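Local coordinates for aldehyde dehydrogenase (Anabaena variabilis, PDB 4H7N), which probably oxidises aldehydes to carboxylic acids with NAD+ as the electron acceptor, as a member of the aldehyde dehydrogenase family, at residues 247-255 with 281-290. Numbering follows the deposited sequence.
Sequences LELATSAIL and EFYHQLIAKA
Phe-282 lays the edge of its ring against Ile-254, Ala-250 and Leu-247, with Ile-254 CD1 3.8 Å from CZ of Phe-282, while Thr-251 CG2 reaches the ring obliquely. Segments 247-255 and 281-290, on helices 247-259 and 279-292, cross at -51° and pack knobs-into-holes on one face of the seven-stranded sheet of the aldehyde dehydrogenase fold; Ile-254 and Phe-282 also touch its strands 237-241 and 269-275, so large apolar residues suit this inner side. Thr-251, small and two-faced, fits where the helices come closest: its methyl meets the ring, and its OG1 donates in the carbonyl plane to Leu-247 O. That same OG1 accepts a bond from Lys-289 NZ at 2.8 Å. With CG anti to its carbonyl carbon (chi1 -63°) and an extended chain beyond, Lys-289 spans the groove; its NZ donates a hydrogen bond to Ser-252 OG and meets Glu-248 OE2 from above the carboxylate plane in a salt bridge of 2.7 Å. A methionine in place of this lysine would probably leave the Glu-248 carboxylate without its countercharge and both hydroxyls without this donor. Ser-252 OG is also hydrogen-bonded to Asp-473 OD2 of the second subunit. Along its own helix, Lys-289 NZ donates to Gln-285 OE1 at 3.1 Å, from 46° above the amide carbonyl plane.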
loop_
_atom_site.group_PDB
_atom_site.type_symbol
_atom_site.label_atom_id
_atom_site.label_comp_id
_atom_site.label_asym_id
_atom_site.label_seq_id
_atom_site.Cartn_x
_atom_site.Cartn_y
_atom_site.Cartn_z
ATOM N N LEU A 247 22.345 -31.828 -10.429
ATOM C CA LEU A 247 23.473 -31.021 -9.925
ATOM C C LEU A 247 24.169 -30.195 -10.989
ATOM O O LEU A 247 24.778 -29.172 -10.673
ATOM C CB LEU A 247 24.517 -31.900 -9.241
ATOM C CG LEU A 247 23.991 -32.643 -8.007
ATOM C CD1 LEU A 247 25.110 -33.526 -7.454
ATOM C CD2 LEU A 247 23.466 -31.672 -6.966
ATOM N N GLU A 248 24.152 -30.691 -12.231
ATOM C CA GLU A 248 24.738 -29.981 -13.343
ATOM C C GLU A 248 24.018 -28.650 -13.592
ATOM O O GLU A 248 24.665 -27.607 -13.757
ATOM C CB GLU A 248 24.709 -30.888 -14.591
ATOM C CG GLU A 248 25.171 -30.201 -15.851
ATOM C CD GLU A 248 26.635 -29.800 -15.790
ATOM O OE1 GLU A 248 27.472 -30.614 -15.336
ATOM O OE2 GLU A 248 26.949 -28.681 -16.215
ATOM N N LEU A 249 22.676 -28.684 -13.621
ATOM C CA LEU A 249 21.898 -27.492 -13.759
ATOM C C LEU A 249 21.983 -26.661 -12.480
ATOM O O LEU A 249 22.107 -25.435 -12.524
ATOM C CB LEU A 249 20.416 -27.837 -14.048
ATOM C CG LEU A 249 20.196 -28.501 -15.433
ATOM C CD1 LEU A 249 18.702 -28.840 -15.623
ATOM C CD2 LEU A 249 20.709 -27.663 -16.617
ATOM N N ALA A 250 21.920 -27.314 -11.333
ATOM C CA ALA A 250 21.911 -26.554 -10.066
ATOM C C ALA A 250 23.208 -25.751 -9.888
ATOM O O ALA A 250 23.187 -24.603 -9.425
ATOM C CB ALA A 250 21.698 -27.483 -8.882
ATOM N N THR A 251 24.350 -26.358 -10.246
ATOM C CA THR A 251 25.617 -25.655 -10.065
ATOM C C THR A 251 25.737 -24.516 -11.081
ATOM O O THR A 251 26.211 -23.442 -10.717
ATOM C CB THR A 251 26.847 -26.585 -10.099
ATOM O OG1 THR A 251 26.834 -27.336 -11.312
ATOM C CG2 THR A 251 26.873 -27.511 -8.897
ATOM N N SER A 252 25.319 -24.702 -12.333
ATOM C CA SER A 252 25.358 -23.579 -13.269
ATOM C C SER A 252 24.372 -22.454 -12.833
ATOM O O SER A 252 24.689 -21.270 -12.924
ATOM C CB SER A 252 25.044 -24.017 -14.714
ATOM O OG SER A 252 26.010 -24.924 -15.252
ATOM N N ALA A 253 23.171 -22.819 -12.384
ATOM C CA ALA A 253 22.167 -21.823 -12.055
ATOM C C ALA A 253 22.594 -20.996 -10.827
ATOM O O ALA A 253 22.430 -19.779 -10.812
ATOM C CB ALA A 253 20.841 -22.483 -11.780
ATOM N N ILE A 254 23.116 -21.689 -9.816
ATOM C CA ILE A 254 23.498 -21.046 -8.545
ATOM C C ILE A 254 24.746 -20.177 -8.758
ATOM O O ILE A 254 24.832 -19.061 -8.240
ATOM C CB ILE A 254 23.680 -22.083 -7.440
ATOM C CG1 ILE A 254 22.284 -22.577 -7.018
ATOM C CG2 ILE A 254 24.490 -21.532 -6.271
ATOM C CD1 ILE A 254 22.264 -23.867 -6.261
ATOM N N LEU A 255 25.666 -20.637 -9.599
ATOM C CA LEU A 255 26.821 -19.797 -9.911
ATOM C C LEU A 255 26.383 -18.489 -10.559
ATOM O O LEU A 255 26.821 -17.390 -10.167
ATOM C CB LEU A 255 27.806 -20.570 -10.794
ATOM C CG LEU A 255 28.961 -19.719 -11.300
ATOM C CD1 LEU A 255 29.816 -19.262 -10.128
ATOM C CD2 LEU A 255 29.731 -20.464 -12.368
ATOM N N GLU A 281 30.203 -33.372 -3.668
ATOM C CA GLU A 281 30.110 -33.419 -5.129
ATOM C C GLU A 281 29.669 -32.067 -5.735
ATOM O O GLU A 281 30.192 -31.577 -6.754
ATOM C CB GLU A 281 29.098 -34.513 -5.414
ATOM C CG GLU A 281 28.697 -34.808 -6.830
ATOM C CD GLU A 281 27.724 -35.990 -6.846
ATOM O OE1 GLU A 281 27.496 -36.652 -5.776
ATOM O OE2 GLU A 281 27.200 -36.247 -7.934
ATOM N N PHE A 282 28.694 -31.464 -5.080
ATOM C CA PHE A 282 28.191 -30.168 -5.473
ATOM C C PHE A 282 29.248 -29.077 -5.351
ATOM O O PHE A 282 29.447 -28.310 -6.287
ATOM C CB PHE A 282 26.990 -29.801 -4.595
ATOM C CG PHE A 282 26.442 -28.442 -4.862
ATOM C CD1 PHE A 282 26.916 -27.354 -4.183
ATOM C CD2 PHE A 282 25.393 -28.260 -5.757
ATOM C CE1 PHE A 282 26.401 -26.088 -4.421
ATOM C CE2 PHE A 282 24.878 -26.988 -6.006
ATOM C CZ PHE A 282 25.385 -25.908 -5.333
ATOM N N TYR A 283 29.926 -28.965 -4.220
ATOM C CA TYR A 283 30.806 -27.831 -4.096
ATOM C C TYR A 283 32.029 -27.965 -5.015
ATOM O O TYR A 283 32.520 -26.959 -5.522
ATOM C CB TYR A 283 31.151 -27.484 -2.643
ATOM C CG TYR A 283 32.196 -28.258 -1.921
ATOM C CD1 TYR A 283 33.529 -28.104 -2.227
ATOM C CD2 TYR A 283 31.858 -29.064 -0.837
ATOM C CE1 TYR A 283 34.505 -28.776 -1.530
ATOM C CE2 TYR A 283 32.820 -29.749 -0.114
ATOM C CZ TYR A 283 34.152 -29.608 -0.462
ATOM O OH TYR A 283 35.146 -30.293 0.214
ATOM N N HIS A 284 32.472 -29.191 -5.260
ATOM C CA HIS A 284 33.533 -29.405 -6.231
ATOM C C HIS A 284 33.129 -29.042 -7.632
ATOM O O HIS A 284 33.916 -28.436 -8.377
ATOM C CB HIS A 284 34.024 -30.835 -6.192
ATOM C CG HIS A 284 34.928 -31.095 -5.039
ATOM N ND1 HIS A 284 36.068 -30.353 -4.813
ATOM C CD2 HIS A 284 34.862 -32.001 -4.043
ATOM C CE1 HIS A 284 36.675 -30.800 -3.726
ATOM N NE2 HIS A 284 35.961 -31.798 -3.240
ATOM N N GLN A 285 31.894 -29.354 -7.998
ATOM C CA GLN A 285 31.450 -28.935 -9.318
ATOM C C GLN A 285 31.326 -27.387 -9.371
ATOM O O GLN A 285 31.728 -26.732 -10.351
ATOM C CB GLN A 285 30.202 -29.696 -9.759
ATOM C CG GLN A 285 29.910 -29.401 -11.209
ATOM C CD GLN A 285 28.639 -30.020 -11.757
ATOM O OE1 GLN A 285 28.303 -29.753 -12.905
ATOM N NE2 GLN A 285 27.928 -30.819 -10.963
ATOM N N LEU A 286 30.803 -26.796 -8.298
ATOM C CA LEU A 286 30.683 -25.339 -8.218
ATOM C C LEU A 286 32.027 -24.640 -8.363
ATOM O O LEU A 286 32.164 -23.614 -9.106
ATOM C CB LEU A 286 29.986 -24.924 -6.896
ATOM C CG LEU A 286 29.460 -23.494 -6.846
ATOM C CD1 LEU A 286 28.352 -23.239 -7.888
ATOM C CD2 LEU A 286 28.927 -23.161 -5.455
ATOM N N ILE A 287 33.011 -25.159 -7.642
ATOM C CA ILE A 287 34.355 -24.575 -7.749
ATOM C C ILE A 287 34.853 -24.581 -9.191
ATOM O O ILE A 287 35.371 -23.563 -9.679
ATOM C CB ILE A 287 35.359 -25.254 -6.834
ATOM C CG1 ILE A 287 35.039 -24.914 -5.379
ATOM C CG2 ILE A 287 36.779 -24.755 -7.131
ATOM C CD1 ILE A 287 35.672 -25.903 -4.413
ATOM N N ALA A 288 34.724 -25.718 -9.865
ATOM C CA ALA A 288 35.301 -25.849 -11.223
ATOM C C ALA A 288 34.673 -24.806 -12.156
ATOM O O ALA A 288 35.373 -24.130 -12.942
ATOM C CB ALA A 288 35.083 -27.248 -11.769
ATOM N N LYS A 289 33.344 -24.637 -12.048
ATOM C CA LYS A 289 32.653 -23.652 -12.868
ATOM C C LYS A 289 33.005 -22.217 -12.484
ATOM O O LYS A 289 33.156 -21.352 -13.345
ATOM C CB LYS A 289 31.103 -23.893 -12.849
ATOM C CG LYS A 289 30.718 -25.236 -13.447
ATOM C CD LYS A 289 29.243 -25.559 -13.257
ATOM C CE LYS A 289 28.852 -26.732 -14.156
ATOM N NZ LYS A 289 27.383 -26.997 -14.088
ATOM N N ALA A 290 33.116 -21.944 -11.198
ATOM C CA ALA A 290 33.475 -20.614 -10.730
ATOM C C ALA A 290 34.879 -20.233 -11.175
ATOM O O ALA A 290 35.144 -19.098 -11.595
ATOM C CB ALA A 290 33.426 -20.574 -9.235
#